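Local coordinates for protein GTP pyrophosphokinase (Streptococcus pneumoniae, PDB 2BE3) that probably transfers pyrophosphate from ATP to GTP to make the alarmone (p)ppGpp, at residues Phe85-Glu91 with Arg194-Gln198; Met102-Arg108 with Tyr122-Tyr128; Lys25-Ile29 with Ile95-Asp101. All blocks are in the same frame, centred on the assembly; numbering follows the deposited sequence.

Contact 3 is the buried one of the three, with five of its seven touching residues buried, and it lies beside the second subunit. Contacts 1 and 2 are only partly buried. Helix 89-97 enters contact 1 through its first turn and contact 3 through its last, and strand 102-109 of contact 2 follows it in the chain. The chemistry changes with place: a salt-bridge network and one CH-pi contact at the periphery in contact 1, backbone pairing of an outer strand in contact 2, and aliphatic packing beside a shared carboxylate in contact 3. Contacts 2 and 3 also meet directly, through side-chain hydrogen bonds.

Contact 1: residues Phe85-Glu91 with Arg194-Gln198; sequences FVDDVKE and RDDIQ
A salt-bridge network centred on Arg194, with Asp88 and Glu91 as its acid partners, joins the turn leading into helix 89-97, and its first residues, to the first turn of helix 194-203, the last helix of the chain. Arg194 has CG anti to its own N (chi1 175°) and runs extended to NE, a shape that takes its aliphatic part across the Phe85 ring before the guanidinium arrives among the acids. CG stands over the ring face, 3.7 Å from the centroid of Phe85 and almost on the ring normal, which defines a CH-pi contact. At the ring edge, Phe85 CZ meets Ile197 CD1 at 3.7 Å, and Met190 of helix 170-191 touches both residues.

Beyond the ring, Arg194 NH2 serves two carboxylate oxygens, both near the guanidinium plane. Its bond to Asp88 OD1 is 2.8 Å long and nearly straight, 170° at the hydrogen. The one to Glu91 OE2, also 2.8 Å, is more bent (143°) and reaches that oxygen from above its carboxylate plane. Asp88 is itself held in place, because its OD2 accepts from Phe85 N at 3.0 Å. Asp87 CB lies over one guanidinium face, 3.4 Å from Arg194 CZ. A water links the charged groups, accepting from Arg194 NH1 at 3.0 Å and from Lys90 NZ at 3.1 Å while donating to Glu91 OE2.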
loop_
_atom_site.group_PDB
_atom_site.type_symbol
_atom_site.label_atom_id
_atom_site.label_comp_id
_atom_site.label_asym_id
_atom_site.label_seq_id
_atom_site.Cartn_x
_atom_site.Cartn_y
_atom_site.Cartn_z
ATOM N N PHE A 85 -24.641 3.496 6.414
ATOM C CA PHE A 85 -25.842 2.704 6.664
ATOM C C PHE A 85 -25.533 1.236 6.911
ATOM O O PHE A 85 -24.601 0.681 6.323
ATOM C CB PHE A 85 -26.771 2.789 5.458
ATOM C CG PHE A 85 -27.309 4.168 5.187
ATOM C CD1 PHE A 85 -28.352 4.679 5.949
ATOM C CD2 PHE A 85 -26.804 4.932 4.143
ATOM C CE1 PHE A 85 -28.860 5.926 5.701
ATOM C CE2 PHE A 85 -27.332 6.192 3.883
ATOM C CZ PHE A 85 -28.351 6.691 4.671
ATOM N N VAL A 86 -26.346 0.598 7.745
ATOM C CA VAL A 86 -26.331 -0.872 7.876
ATOM C C VAL A 86 -26.312 -1.572 6.497
ATOM O O VAL A 86 -25.557 -2.513 6.274
ATOM C CB VAL A 86 -27.578 -1.388 8.683
ATOM C CG1 VAL A 86 -27.661 -2.944 8.686
ATOM C CG2 VAL A 86 -27.569 -0.863 10.067
ATOM N N ASP A 87 -27.168 -1.117 5.583
ATOM C CA ASP A 87 -27.276 -1.735 4.273
ATOM C C ASP A 87 -26.059 -1.400 3.385
ATOM O O ASP A 87 -25.930 -1.926 2.302
ATOM C CB ASP A 87 -28.564 -1.266 3.615
ATOM C CG ASP A 87 -29.820 -1.953 4.177
ATOM O OD1 ASP A 87 -29.780 -2.783 5.112
ATOM O OD2 ASP A 87 -30.903 -1.664 3.653
ATOM N N ASP A 88 -25.176 -0.499 3.838
ATOM C CA ASP A 88 -23.917 -0.270 3.118
ATOM C C ASP A 88 -22.912 -1.411 3.366
ATOM O O ASP A 88 -21.995 -1.636 2.577
ATOM C CB ASP A 88 -23.274 1.044 3.528
ATOM C CG ASP A 88 -24.017 2.249 3.016
ATOM O OD1 ASP A 88 -24.840 2.122 2.065
ATOM O OD2 ASP A 88 -23.776 3.351 3.585
ATOM N N VAL A 89 -23.064 -2.088 4.491
ATOM C CA VAL A 89 -22.133 -3.157 4.836
ATOM C C VAL A 89 -21.990 -4.147 3.679
ATOM O O VAL A 89 -20.870 -4.394 3.219
ATOM C CB VAL A 89 -22.514 -3.840 6.190
ATOM C CG1 VAL A 89 -21.611 -5.013 6.458
ATOM C CG2 VAL A 89 -22.453 -2.741 7.332
ATOM N N LYS A 90 -23.102 -4.670 3.176
ATOM C CA LYS A 90 -23.014 -5.630 2.082
ATOM C C LYS A 90 -22.330 -5.046 0.839
ATOM O O LYS A 90 -21.725 -5.765 0.057
ATOM C CB LYS A 90 -24.407 -6.214 1.739
ATOM C CG LYS A 90 -25.401 -5.223 1.084
ATOM C CD LYS A 90 -26.751 -5.867 0.971
ATOM C CE LYS A 90 -27.732 -4.950 0.322
ATOM N NZ LYS A 90 -28.053 -3.779 1.217
ATOM N N GLU A 91 -22.422 -3.739 0.658
ATOM C CA GLU A 91 -21.872 -3.087 -0.543
ATOM C C GLU A 91 -20.338 -3.089 -0.486
ATOM O O GLU A 91 -19.670 -3.356 -1.496
ATOM C CB GLU A 91 -22.455 -1.664 -0.710
ATOM C CG GLU A 91 -23.972 -1.654 -1.041
ATOM C CD GLU A 91 -24.507 -0.271 -1.516
ATOM O OE1 GLU A 91 -23.676 0.629 -1.799
ATOM O OE2 GLU A 91 -25.747 -0.111 -1.635
ATOM N N ARG A 194 -33.238 5.510 3.769
ATOM C CA ARG A 194 -31.958 5.360 3.112
ATOM C C ARG A 194 -32.066 5.686 1.628
ATOM O O ARG A 194 -31.158 6.305 1.061
ATOM C CB ARG A 194 -31.388 3.933 3.312
ATOM C CG ARG A 194 -30.108 3.653 2.555
ATOM C CD ARG A 194 -29.670 2.245 2.790
ATOM N NE ARG A 194 -28.372 1.941 2.194
ATOM C CZ ARG A 194 -28.186 1.082 1.185
ATOM N NH1 ARG A 194 -29.228 0.470 0.646
ATOM N NH2 ARG A 194 -26.950 0.868 0.696
ATOM N N ASP A 195 -33.150 5.247 1.000
ATOM C CA ASP A 195 -33.277 5.413 -0.437
ATOM C C ASP A 195 -33.351 6.892 -0.754
ATOM O O ASP A 195 -32.738 7.336 -1.704
ATOM C CB ASP A 195 -34.516 4.693 -1.007
ATOM C CG ASP A 195 -34.402 3.171 -0.970
ATOM O OD1 ASP A 195 -33.311 2.598 -0.690
ATOM O OD2 ASP A 195 -35.438 2.523 -1.244
ATOM N N ASP A 196 -34.102 7.641 0.053
ATOM C CA ASP A 196 -34.236 9.083 -0.113
ATOM C C ASP A 196 -32.912 9.806 0.113
ATOM O O ASP A 196 -32.568 10.716 -0.636
ATOM C CB ASP A 196 -35.297 9.648 0.848
ATOM C CG ASP A 196 -36.695 9.048 0.610
ATOM O OD1 ASP A 196 -37.350 9.373 -0.410
ATOM O OD2 ASP A 196 -37.151 8.246 1.462
ATOM N N ILE A 197 -32.178 9.403 1.151
ATOM C CA ILE A 197 -30.906 10.014 1.448
ATOM C C ILE A 197 -29.910 9.773 0.312
ATOM O O ILE A 197 -29.217 10.706 -0.091
ATOM C CB ILE A 197 -30.327 9.514 2.793
ATOM C CG1 ILE A 197 -31.185 10.011 3.977
ATOM C CG2 ILE A 197 -28.851 9.922 2.926
ATOM C CD1 ILE A 197 -31.095 9.119 5.210
ATOM N N GLN A 198 -29.855 8.547 -0.219
ATOM C CA GLN A 198 -28.876 8.203 -1.247
ATOM C C GLN A 198 -29.194 8.875 -2.581
ATOM O O GLN A 198 -28.304 9.326 -3.288
ATOM C CB GLN A 198 -28.673 6.661 -1.375
ATOM C CG GLN A 198 -28.122 6.035 -0.093
ATOM C CD GLN A 198 -27.836 4.510 -0.176
ATOM O OE1 GLN A 198 -26.743 4.068 0.184
ATOM N NE2 GLN A 198 -28.827 3.713 -0.603
HETATM O O HOH W 1 -27.664 -1.598 -0.935
#

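Contact 2: residues Met102-Arg108 with Tyr122-Tyr128; sequences MRIIQER and YHVVVEY
The Tyr122 ring has Arg108 O over one face, 3.9 Å above its plane and displaced from the ring centre, while Glu107 OE1 lies at the edge. There Tyr122 OH donates to Glu107 OE1 in a very short bond of 2.5 Å, with carboxylate and ring planes 51° apart. The Arg103 guanidinium carries Ile105 CG2 over one face, 3.8 Å above the plane, and Glu127 OE1 at its edge. Bending of the arginine chain at chi3 (82°) turns NE and NH2 toward that oxygen; NE reaches Glu127 OE1 at 2.9 Å from above the carboxylate plane, and the NH2 bond is weak. Edge meets edge where Arg108 NH1 comes 3.6 Å from ND1 of His123, whose NE2 is hydrogen-bonded to Tyr119 OH.

These groups flank an antiparallel pair with a classic beta bulge: Ile105 and Gln106 both face Val125. Ile105 N reaches Val125 O at 2.9 Å and Gln106 N reaches the same oxygen only weakly, at 3.4 Å; Val125 N returns a bond to Gln106 O at 2.9 Å. Strand 102-109 is outermost within the chain, and strand 122-130 bonds onward to strand 137-147.

The faces differ in chemistry. Selenomethionine Met102, Ile104, Val124 and Val126 pack on the side touched by helices 6-35 and 89-97. The implication is that this side is mainly apolar, with Glu107 probably shared between Tyr122 OH and His97 of helix 89-97, while on the other face the Arg103-Glu127 salt bridge joins the strands near one end, where Arg103 is exposed.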
loop_
_atom_site.group_PDB
_atom_site.type_symbol
_atom_site.label_atom_id
_atom_site.label_comp_id
_atom_site.label_asym_id
_atom_site.label_seq_id
_atom_site.Cartn_x
_atom_site.Cartn_y
_atom_site.Cartn_z
HETATM N N MSE A 102 -6.435 -10.167 -1.940
HETATM C CA MSE A 102 -6.796 -10.834 -0.696
HETATM C C MSE A 102 -7.721 -11.997 -0.986
HETATM O O MSE A 102 -8.360 -12.077 -2.047
HETATM C CB MSE A 102 -7.478 -9.853 0.274
HETATM C CG MSE A 102 -8.732 -9.238 -0.296
HETATM SE SE MSE A 102 -9.547 -7.869 0.865
HETATM C CE MSE A 102 -8.053 -6.415 0.927
ATOM N N ARG A 103 -7.803 -12.893 -0.022
ATOM C CA ARG A 103 -8.712 -14.006 -0.124
ATOM C C ARG A 103 -9.542 -13.987 1.132
ATOM O O ARG A 103 -8.995 -14.020 2.239
ATOM C CB ARG A 103 -7.950 -15.316 -0.285
ATOM C CG ARG A 103 -8.845 -16.535 -0.257
ATOM C CD ARG A 103 -8.111 -17.787 -0.697
ATOM N NE ARG A 103 -7.324 -18.379 0.385
ATOM C CZ ARG A 103 -7.627 -19.537 0.984
ATOM N NH1 ARG A 103 -8.715 -20.221 0.603
ATOM N NH2 ARG A 103 -6.850 -20.019 1.967
ATOM N N ILE A 104 -10.860 -13.911 0.950
ATOM C CA ILE A 104 -11.801 -13.852 2.070
ATOM C C ILE A 104 -11.994 -15.247 2.605
ATOM O O ILE A 104 -12.550 -16.085 1.921
ATOM C CB ILE A 104 -13.155 -13.207 1.669
ATOM C CG1 ILE A 104 -12.929 -11.731 1.374
ATOM C CG2 ILE A 104 -14.219 -13.382 2.778
ATOM C CD1 ILE A 104 -14.111 -11.045 0.803
ATOM N N ILE A 105 -11.528 -15.505 3.823
ATOM C CA ILE A 105 -11.650 -16.854 4.349
ATOM C C ILE A 105 -12.807 -17.052 5.339
ATOM O O ILE A 105 -13.217 -18.154 5.562
ATOM C CB ILE A 105 -10.296 -17.418 4.886
ATOM C CG1 ILE A 105 -9.834 -16.607 6.067
ATOM C CG2 ILE A 105 -9.209 -17.394 3.776
ATOM C CD1 ILE A 105 -9.235 -17.445 7.082
ATOM N N GLN A 106 -13.341 -15.993 5.929
ATOM C CA GLN A 106 -14.454 -16.149 6.851
ATOM C C GLN A 106 -15.186 -14.833 7.016
ATOM O O GLN A 106 -14.582 -13.785 7.075
ATOM C CB GLN A 106 -13.958 -16.649 8.210
ATOM C CG GLN A 106 -14.999 -16.593 9.270
ATOM C CD GLN A 106 -14.617 -17.343 10.523
ATOM O OE1 GLN A 106 -13.488 -17.253 11.012
ATOM N NE2 GLN A 106 -15.575 -18.085 11.068
ATOM N N GLU A 107 -16.498 -14.899 7.094
ATOM C CA GLU A 107 -17.311 -13.726 7.374
ATOM C C GLU A 107 -18.174 -13.975 8.598
ATOM O O GLU A 107 -18.670 -15.064 8.787
ATOM C CB GLU A 107 -18.185 -13.413 6.170
ATOM C CG GLU A 107 -17.458 -12.682 5.100
ATOM C CD GLU A 107 -18.263 -12.593 3.840
ATOM O OE1 GLU A 107 -19.390 -12.045 3.877
ATOM O OE2 GLU A 107 -17.778 -13.055 2.793
ATOM N N ARG A 108 -18.355 -12.961 9.434
ATOM C CA ARG A 108 -19.219 -13.104 10.585
ATOM C C ARG A 108 -20.154 -11.918 10.713
ATOM O O ARG A 108 -19.719 -10.769 10.901
ATOM C CB ARG A 108 -18.402 -13.160 11.855
ATOM C CG ARG A 108 -17.536 -14.339 12.001
ATOM C CD ARG A 108 -17.394 -14.541 13.475
ATOM N NE ARG A 108 -16.291 -15.419 13.825
ATOM C CZ ARG A 108 -15.065 -14.971 14.069
ATOM N NH1 ARG A 108 -14.820 -13.652 13.998
ATOM N NH2 ARG A 108 -14.095 -15.840 14.382
ATOM N N TYR A 122 -19.689 -6.338 11.530
ATOM C CA TYR A 122 -19.570 -7.366 10.523
ATOM C C TYR A 122 -18.073 -7.602 10.330
ATOM O O TYR A 122 -17.327 -6.651 10.138
ATOM C CB TYR A 122 -20.242 -6.926 9.216
ATOM C CG TYR A 122 -20.442 -8.056 8.212
ATOM C CD1 TYR A 122 -21.690 -8.678 8.082
ATOM C CD2 TYR A 122 -19.391 -8.492 7.386
ATOM C CE1 TYR A 122 -21.886 -9.676 7.155
ATOM C CE2 TYR A 122 -19.578 -9.520 6.464
ATOM C CZ TYR A 122 -20.826 -10.097 6.356
ATOM O OH TYR A 122 -21.058 -11.102 5.462
ATOM N N HIS A 123 -17.647 -8.855 10.440
ATOM C CA HIS A 123 -16.230 -9.220 10.423
ATOM C C HIS A 123 -15.902 -9.910 9.120
ATOM O O HIS A 123 -16.574 -10.849 8.731
ATOM C CB HIS A 123 -15.877 -10.147 11.597
ATOM C CG HIS A 123 -16.145 -9.545 12.951
ATOM N ND1 HIS A 123 -15.743 -10.144 14.125
ATOM C CD2 HIS A 123 -16.811 -8.421 13.317
ATOM C CE1 HIS A 123 -16.113 -9.399 15.151
ATOM N NE2 HIS A 123 -16.773 -8.351 14.690
ATOM N N VAL A 124 -14.910 -9.411 8.411
ATOM C CA VAL A 124 -14.360 -10.173 7.335
ATOM C C VAL A 124 -12.891 -10.493 7.593
ATOM O O VAL A 124 -12.078 -9.582 7.784
ATOM C CB VAL A 124 -14.849 -9.716 5.896
ATOM C CG1 VAL A 124 -15.718 -8.513 5.923
ATOM C CG2 VAL A 124 -13.789 -9.787 4.785
ATOM N N VAL A 125 -12.593 -11.793 7.687
ATOM C CA VAL A 125 -11.223 -12.262 7.880
ATOM C C VAL A 125 -10.607 -12.620 6.539
ATOM O O VAL A 125 -11.223 -13.325 5.757
ATOM C CB VAL A 125 -11.151 -13.455 8.857
ATOM C CG1 VAL A 125 -9.690 -13.881 9.078
ATOM C CG2 VAL A 125 -11.834 -13.085 10.215
ATOM N N VAL A 126 -9.423 -12.092 6.241
ATOM C CA VAL A 126 -8.855 -12.259 4.908
ATOM C C VAL A 126 -7.440 -12.794 5.011
ATOM O O VAL A 126 -6.777 -12.591 6.024
ATOM C CB VAL A 126 -8.865 -10.951 4.028
ATOM C CG1 VAL A 126 -10.318 -10.338 3.855
ATOM C CG2 VAL A 126 -7.885 -9.903 4.546
ATOM N N GLU A 127 -7.006 -13.515 3.985
ATOM C CA GLU A 127 -5.596 -13.783 3.805
ATOM C C GLU A 127 -5.045 -12.662 2.953
ATOM O O GLU A 127 -5.626 -12.310 1.917
ATOM C CB GLU A 127 -5.360 -15.113 3.134
ATOM C CG GLU A 127 -5.406 -16.207 4.096
ATOM C CD GLU A 127 -5.383 -17.573 3.449
ATOM O OE1 GLU A 127 -5.171 -17.678 2.202
ATOM O OE2 GLU A 127 -5.574 -18.546 4.218
ATOM N N TYR A 128 -3.948 -12.079 3.435
ATOM C CA TYR A 128 -3.297 -10.957 2.776
ATOM C C TYR A 128 -1.804 -11.264 2.731
ATOM O O TYR A 128 -1.195 -11.627 3.741
ATOM C CB TYR A 128 -3.607 -9.642 3.516
ATOM C CG TYR A 128 -3.110 -8.409 2.797
ATOM C CD1 TYR A 128 -3.816 -7.884 1.709
ATOM C CD2 TYR A 128 -1.910 -7.781 3.185
ATOM C CE1 TYR A 128 -3.359 -6.764 1.032
ATOM C CE2 TYR A 128 -1.427 -6.673 2.496
ATOM C CZ TYR A 128 -2.162 -6.161 1.427
ATOM O OH TYR A 128 -1.706 -5.049 0.743
#

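Contact 3: residues Lys25-Ile29 with Ile95-Asp101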
loop_
_atom_site.group_PDB
_atom_site.type_symbol
_atom_site.label_atom_id
_atom_site.label_comp_id
_atom_site.label_asym_id
_atom_site.label_seq_id
_atom_site.Cartn_x
_atom_site.Cartn_y
_atom_site.Cartn_z
ATOM N N LYS A 25 -5.240 1.189 0.922
ATOM C CA LYS A 25 -6.111 0.545 -0.060
ATOM C C LYS A 25 -7.597 0.740 0.249
ATOM O O LYS A 25 -8.352 1.065 -0.624
ATOM C CB LYS A 25 -5.751 -0.924 -0.217
ATOM C CG LYS A 25 -4.475 -1.110 -1.028
ATOM C CD LYS A 25 -3.902 -2.490 -0.765
ATOM C CE LYS A 25 -2.992 -2.930 -1.910
ATOM N NZ LYS A 25 -2.613 -4.367 -1.744
ATOM N N LEU A 26 -7.993 0.615 1.506
ATOM C CA LEU A 26 -9.384 0.841 1.876
ATOM C C LEU A 26 -9.850 2.298 1.687
ATOM O O LEU A 26 -10.951 2.533 1.173
ATOM C CB LEU A 26 -9.619 0.349 3.297
ATOM C CG LEU A 26 -9.483 -1.177 3.362
ATOM C CD1 LEU A 26 -9.433 -1.678 4.778
ATOM C CD2 LEU A 26 -10.572 -1.870 2.564
ATOM N N ARG A 27 -8.998 3.260 2.073
ATOM C CA ARG A 27 -9.209 4.660 1.782
ATOM C C ARG A 27 -9.216 4.968 0.289
ATOM O O ARG A 27 -9.862 5.917 -0.140
ATOM C CB ARG A 27 -8.149 5.503 2.491
ATOM C CG ARG A 27 -8.258 5.414 4.004
ATOM C CD ARG A 27 -7.096 6.068 4.682
ATOM N NE ARG A 27 -7.235 5.921 6.114
ATOM C CZ ARG A 27 -6.263 6.103 6.997
ATOM N NH1 ARG A 27 -5.035 6.449 6.602
ATOM N NH2 ARG A 27 -6.534 5.922 8.280
ATOM N N GLY A 28 -8.510 4.184 -0.524
ATOM C CA GLY A 28 -8.481 4.471 -1.952
ATOM C C GLY A 28 -9.817 4.095 -2.575
ATOM O O GLY A 28 -10.247 4.710 -3.545
ATOM N N ILE A 29 -10.506 3.133 -1.986
ATOM C CA ILE A 29 -11.881 2.850 -2.395
ATOM C C ILE A 29 -12.770 4.074 -2.268
ATOM O O ILE A 29 -13.384 4.483 -3.242
ATOM C CB ILE A 29 -12.494 1.672 -1.584
ATOM C CG1 ILE A 29 -11.756 0.349 -1.916
ATOM C CG2 ILE A 29 -14.039 1.575 -1.799
ATOM C CD1 ILE A 29 -11.892 -0.686 -0.770
ATOM N N ILE A 95 -17.318 -5.190 -2.669
ATOM C CA ILE A 95 -16.066 -4.640 -3.176
ATOM C C ILE A 95 -14.867 -5.472 -2.700
ATOM O O ILE A 95 -13.941 -5.636 -3.453
ATOM C CB ILE A 95 -15.886 -3.143 -2.789
ATOM C CG1 ILE A 95 -16.916 -2.265 -3.502
ATOM C CG2 ILE A 95 -14.493 -2.629 -3.181
ATOM C CD1 ILE A 95 -17.103 -0.940 -2.753
ATOM N N LEU A 96 -14.883 -5.979 -1.464
ATOM C CA LEU A 96 -13.807 -6.839 -0.978
ATOM C C LEU A 96 -13.739 -8.160 -1.726
ATOM O O LEU A 96 -12.628 -8.600 -2.027
ATOM C CB LEU A 96 -13.866 -7.074 0.550
ATOM C CG LEU A 96 -13.789 -5.777 1.389
ATOM C CD1 LEU A 96 -13.909 -6.094 2.858
ATOM C CD2 LEU A 96 -12.534 -4.959 1.090
ATOM N N HIS A 97 -14.886 -8.784 -2.041
ATOM C CA HIS A 97 -14.879 -10.059 -2.789
ATOM C C HIS A 97 -14.290 -9.949 -4.180
ATOM O O HIS A 97 -13.738 -10.884 -4.698
ATOM C CB HIS A 97 -16.278 -10.681 -2.886
ATOM C CG HIS A 97 -16.688 -11.429 -1.654
ATOM N ND1 HIS A 97 -16.421 -12.770 -1.464
ATOM C CD2 HIS A 97 -17.362 -11.019 -0.557
ATOM C CE1 HIS A 97 -16.909 -13.148 -0.296
ATOM N NE2 HIS A 97 -17.489 -12.103 0.270
ATOM N N LYS A 98 -14.439 -8.785 -4.767
ATOM C CA LYS A 98 -13.924 -8.422 -6.070
ATOM C C LYS A 98 -12.377 -8.281 -6.105
ATOM O O LYS A 98 -11.778 -8.363 -7.160
ATOM C CB LYS A 98 -14.562 -7.063 -6.369
ATOM C CG LYS A 98 -14.589 -6.619 -7.780
ATOM C CD LYS A 98 -15.228 -5.224 -7.889
ATOM C CE LYS A 98 -16.746 -5.273 -7.823
ATOM N NZ LYS A 98 -17.321 -3.915 -8.050
ATOM N N ARG A 99 -11.735 -8.039 -4.961
ATOM C CA ARG A 99 -10.285 -7.802 -4.905
ATOM C C ARG A 99 -9.424 -9.058 -5.071
ATOM O O ARG A 99 -9.692 -10.105 -4.454
ATOM C CB ARG A 99 -9.929 -7.145 -3.582
ATOM C CG ARG A 99 -10.553 -5.771 -3.397
ATOM C CD ARG A 99 -9.995 -5.116 -2.147
ATOM N NE ARG A 99 -8.580 -4.776 -2.305
ATOM C CZ ARG A 99 -8.132 -3.582 -2.694
ATOM N NH1 ARG A 99 -8.970 -2.593 -2.967
ATOM N NH2 ARG A 99 -6.833 -3.381 -2.812
ATOM N N GLN A 100 -8.370 -8.940 -5.879
ATOM C CA GLN A 100 -7.469 -10.062 -6.115
ATOM C C GLN A 100 -6.230 -9.978 -5.223
ATOM O O GLN A 100 -5.334 -10.771 -5.355
ATOM C CB GLN A 100 -7.083 -10.131 -7.601
ATOM C CG GLN A 100 -6.549 -8.843 -8.215
ATOM C CD GLN A 100 -5.040 -8.572 -7.930
ATOM O OE1 GLN A 100 -4.158 -9.355 -8.353
ATOM N NE2 GLN A 100 -4.747 -7.434 -7.248
ATOM N N ASP A 101 -6.170 -8.995 -4.322
ATOM C CA ASP A 101 -5.023 -8.868 -3.420
ATOM C C ASP A 101 -5.322 -9.461 -2.036
ATOM O O ASP A 101 -4.569 -9.271 -1.072
ATOM C CB ASP A 101 -4.556 -7.401 -3.312
ATOM C CG ASP A 101 -5.599 -6.500 -2.683
ATOM O OD1 ASP A 101 -6.780 -6.904 -2.592
ATOM O OD2 ASP A 101 -5.251 -5.365 -2.285
#
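Lys25 and Asp101 meet because the lysine chain is extended beyond CG, while a chi1 of 64° sets Asp101 CG close to both its backbone N and its carbonyl carbon. Each side chain reaches toward the other segment, and Lys25 NZ bonds to Asp101 OD2 at 2.9 Å, on the anti lone pair of that oxygen. A turn at chi3 (68°) folds Arg99 back on the same carboxylate. Its NE takes Asp101 OD1 at 2.8 Å and its NH2 takes OD2 at 2.6 Å, the latter straight (176°) and in the guanidinium plane.

Asp101 OD2 therefore accepts from two cationic groups whose nitrogens, Lys25 NZ and Arg99 NH2, are 4.5 Å apart. This shared acid probably offsets their like charge. The two cations in turn probably favour its charged form, although Asp131 of the second subunit is a like charge nearby. Before it reaches the acid, the lysine stem passes the guanidinium obliquely, with Lys25 CD 3.7 Å from Arg99 NH2. Lys25 NZ also bonds to Tyr128 OH, which ties helix 6-35 to strand 122-130.

Next to the charges the contact is aliphatic. Ile29 and Ile95 lie alongside each other, head to tail, Ile29 CD1 being 4.0 Å from Ile95 CG2 and Ile29 CG2 4.1 Å from Ile95 CD1. Leu26 and Leu96 are roughly perpendicular, their CD2 atoms 3.9 Å apart.

Leu26 also rests on Leu79 and Val81 of strand 77-83, and Leu96 on Ile104 of strand 102-109. Ile29 also packs on Ile133 of the second subunit, and Gln100 NE2 bonds to Asp131 of that subunit. Two helices packed together on a mixed beta-sheet fit the alpha/beta layering of the nucleotidyltransferase-type fold to which the RelA/SpoT synthetase region belongs.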